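Local atomic coordinates of molybdopterin biosynthesis enzyme, MoaB (Thermus thermophilus, PDB entry 3MCH), a protein that probably binds molybdopterin and takes part in the biosynthesis of the molybdenum cofactor. Residues K51-R55 against T84-L88. Residues are numbered along the deposited sequence; the frame is centred on the assembly and turned at random.
Sequences KKVLR and TRELL
Leu-87 pushes its forked end against helix 47-60, between Lys-51, Leu-54 and Arg-55, and each methyl has its own neighbours. Leu-87 CD1 goes deepest: it lies 3.5 Å from Lys-51 CA, against the helix backbone itself, and 3.6 Å from Leu-54 CB. The other methyl stays nearer the surface, where the lysine chain passes on one side and Lys-51 CE lies 3.6 Å from Leu-87 CD2. Arg-55 reaches the same methyl with its guanidinium, Arg-55 NH2 lying 3.5 Å from Leu-87 CD2, a purely van der Waals touch. Lys-51 leaves the helix with CG anti to its carbonyl carbon (chi1 -58°), then bends at chi3 (69°), which carries NZ across to Glu-86. The salt bridge there joins Lys-51 NZ to Glu-86 OE1 at 2.8 Å, and the ammonium meets the anti side of the carboxylate, 20° out of its plane. With only an alanine at this point of the helix, the Glu-86 carboxylate is likely to lose its ammonium partner, and CG and CD2 of Leu-87 their cover from the lysine chain.

Both segments belong to the alpha/beta fold of this probable molybdopterin-binding domain, in which helices pack against a central mixed sheet; the contact joins helix 47-60 to the type I beta turn from Arg-85 to Leu-88. That turn presents Glu-86 and Leu-87 to the helix, and Leu-87 N bonds back to Thr-84 O at 2.8 Å. Deeper in, Leu-54 CD1 comes within 3.8 Å of Thr-84 OG1, a hydroxyl already engaged by Thr-80 O and Asn-127 ND2. On the sheet side, Leu-54 rests on Leu-7, Ile-66 and Thr-68, while Leu-87 O takes a hydrogen bond from Arg-120 NH1.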
ATOM      1  N   LYS B  51     -18.233  13.719   4.018  1.00 21.68           N
ATOM      2  CA  LYS B  51     -18.995  12.512   3.741  1.00 25.00           C
ATOM      3  C   LYS B  51     -20.366  12.784   3.119  1.00 25.10           C
ATOM      4  O   LYS B  51     -20.805  12.039   2.247  1.00 26.60           O
ATOM      5  CB  LYS B  51     -19.137  11.689   5.028  1.00 24.30           C
ATOM      6  CG  LYS B  51     -17.788  11.307   5.632  1.00 27.58           C
ATOM      7  CD  LYS B  51     -17.908  10.471   6.903  1.00 29.64           C
ATOM      8  CE  LYS B  51     -18.435   9.077   6.615  1.00 32.66           C
ATOM      9  NZ  LYS B  51     -18.368   8.201   7.827  1.00 33.20           N
ATOM     10  N   LYS B  52     -21.040  13.846   3.552  1.00 26.55           N
ATOM     11  CA  LYS B  52     -22.354  14.161   2.995  1.00 26.87           C
ATOM     12  C   LYS B  52     -22.261  14.427   1.494  1.00 26.17           C
ATOM     13  O   LYS B  52     -23.079  13.934   0.717  1.00 26.82           O
ATOM     14  CB  LYS B  52     -22.970  15.381   3.683  1.00 28.64           C
ATOM     15  CG  LYS B  52     -24.351  15.721   3.134  1.00 31.92           C
ATOM     16  CD  LYS B  52     -24.944  16.972   3.761  1.00 35.54           C
ATOM     17  CE  LYS B  52     -26.296  17.292   3.136  1.00 37.66           C
ATOM     18  NZ  LYS B  52     -26.923  18.504   3.739  1.00 40.51           N
ATOM     19  N   VAL B  53     -21.261  15.206   1.094  1.00 25.27           N
ATOM     20  CA  VAL B  53     -21.062  15.529  -0.314  1.00 24.07           C
ATOM     21  C   VAL B  53     -20.662  14.285  -1.103  1.00 22.41           C
ATOM     22  O   VAL B  53     -21.214  14.018  -2.166  1.00 22.82           O
ATOM     23  CB  VAL B  53     -19.971  16.611  -0.499  1.00 23.88           C
ATOM     24  CG1 VAL B  53     -19.723  16.855  -1.984  1.00 25.09           C
ATOM     25  CG2 VAL B  53     -20.401  17.907   0.178  1.00 25.70           C
ATOM     26  N   LEU B  54     -19.699  13.527  -0.588  1.00 22.27           N
ATOM     27  CA  LEU B  54     -19.263  12.315  -1.276  1.00 20.37           C
ATOM     28  C   LEU B  54     -20.426  11.344  -1.420  1.00 21.71           C
ATOM     29  O   LEU B  54     -20.569  10.674  -2.443  1.00 22.00           O
ATOM     30  CB  LEU B  54     -18.119  11.641  -0.507  1.00 19.16           C
ATOM     31  CG  LEU B  54     -16.777  12.372  -0.439  1.00 19.27           C
ATOM     32  CD1 LEU B  54     -15.787  11.530   0.367  1.00 17.38           C
ATOM     33  CD2 LEU B  54     -16.249  12.623  -1.849  1.00 18.58           C
ATOM     34  N   ARG B  55     -21.260  11.278  -0.388  1.00 23.14           N
ATOM     35  CA  ARG B  55     -22.416  10.390  -0.384  1.00 26.37           C
ATOM     36  C   ARG B  55     -23.407  10.840  -1.456  1.00 25.72           C
ATOM     37  O   ARG B  55     -23.915  10.030  -2.231  1.00 26.34           O
ATOM     38  CB  ARG B  55     -23.090  10.426   0.990  1.00 27.26           C
ATOM     39  CG  ARG B  55     -24.045   9.277   1.257  1.00 34.49           C
ATOM     40  CD  ARG B  55     -24.861   9.536   2.519  1.00 36.65           C
ATOM     41  NE  ARG B  55     -24.020   9.861   3.671  1.00 42.62           N
ATOM     42  CZ  ARG B  55     -23.244   8.992   4.311  1.00 45.01           C
ATOM     43  NH1 ARG B  55     -22.516   9.390   5.346  1.00 46.60           N
ATOM     44  NH2 ARG B  55     -23.201   7.722   3.926  1.00 47.58           N
ATOM     45  N   THR B  84     -13.088   9.565   3.833  1.00 19.17           N
ATOM     46  CA  THR B  84     -13.316   8.855   2.586  1.00 17.67           C
ATOM     47  C   THR B  84     -13.365   7.342   2.764  1.00 18.21           C
ATOM     48  O   THR B  84     -14.288   6.688   2.278  1.00 18.82           O
ATOM     49  CB  THR B  84     -12.221   9.199   1.551  1.00 16.07           C
ATOM     50  OG1 THR B  84     -12.207  10.611   1.325  1.00 16.96           O
ATOM     51  CG2 THR B  84     -12.486   8.479   0.233  1.00 15.60           C
ATOM     52  N   ARG B  85     -12.373   6.789   3.460  1.00 19.90           N
ATOM     53  CA  ARG B  85     -12.313   5.347   3.676  1.00 21.53           C
ATOM     54  C   ARG B  85     -13.611   4.794   4.241  1.00 22.57           C
ATOM     55  O   ARG B  85     -14.062   3.719   3.855  1.00 23.70           O
ATOM     56  CB  ARG B  85     -11.176   4.984   4.634  1.00 22.99           C
ATOM     57  CG  ARG B  85      -9.779   5.250   4.117  1.00 25.88           C
ATOM     58  CD  ARG B  85      -8.759   4.518   4.984  1.00 27.65           C
ATOM     59  NE  ARG B  85      -8.834   3.074   4.789  1.00 30.46           N
ATOM     60  CZ  ARG B  85      -8.345   2.173   5.635  1.00 32.88           C
ATOM     61  NH1 ARG B  85      -7.746   2.563   6.754  1.00 33.74           N
ATOM     62  NH2 ARG B  85      -8.443   0.879   5.356  1.00 33.02           N
ATOM     63  N   GLU B  86     -14.207   5.544   5.159  1.00 24.38           N
ATOM     64  CA  GLU B  86     -15.447   5.128   5.795  1.00 27.30           C
ATOM     65  C   GLU B  86     -16.627   5.006   4.837  1.00 27.81           C
ATOM     66  O   GLU B  86     -17.628   4.368   5.164  1.00 30.09           O
ATOM     67  CB  GLU B  86     -15.783   6.098   6.931  1.00 28.15           C
ATOM     68  CG  GLU B  86     -14.828   5.989   8.115  1.00 32.62           C
ATOM     69  CD  GLU B  86     -14.835   7.223   8.999  1.00 34.68           C
ATOM     70  OE1 GLU B  86     -15.919   7.799   9.212  1.00 36.90           O
ATOM     71  OE2 GLU B  86     -13.753   7.608   9.491  1.00 37.50           O
ATOM     72  N   LEU B  87     -16.507   5.604   3.654  1.00 26.12           N
ATOM     73  CA  LEU B  87     -17.577   5.569   2.658  1.00 25.82           C
ATOM     74  C   LEU B  87     -17.315   4.602   1.502  1.00 24.67           C
ATOM     75  O   LEU B  87     -18.196   4.363   0.679  1.00 24.55           O
ATOM     76  CB  LEU B  87     -17.802   6.971   2.082  1.00 26.60           C
ATOM     77  CG  LEU B  87     -18.308   8.078   3.011  1.00 29.45           C
ATOM     78  CD1 LEU B  87     -18.307   9.406   2.268  1.00 28.76           C
ATOM     79  CD2 LEU B  87     -19.706   7.738   3.509  1.00 29.49           C
ATOM     80  N   LEU B  88     -16.110   4.049   1.441  1.00 23.22           N
ATOM     81  CA  LEU B  88     -15.741   3.135   0.361  1.00 21.62           C
ATOM     82  C   LEU B  88     -16.180   1.694   0.562  1.00 22.25           C
ATOM     83  O   LEU B  88     -16.162   1.186   1.680  1.00 22.91           O
ATOM     84  CB  LEU B  88     -14.226   3.147   0.170  1.00 20.46           C
ATOM     85  CG  LEU B  88     -13.591   4.512  -0.076  1.00 19.55           C
ATOM     86  CD1 LEU B  88     -12.077   4.351  -0.172  1.00 17.37           C
ATOM     87  CD2 LEU B  88     -14.164   5.125  -1.342  1.00 18.02           C
TER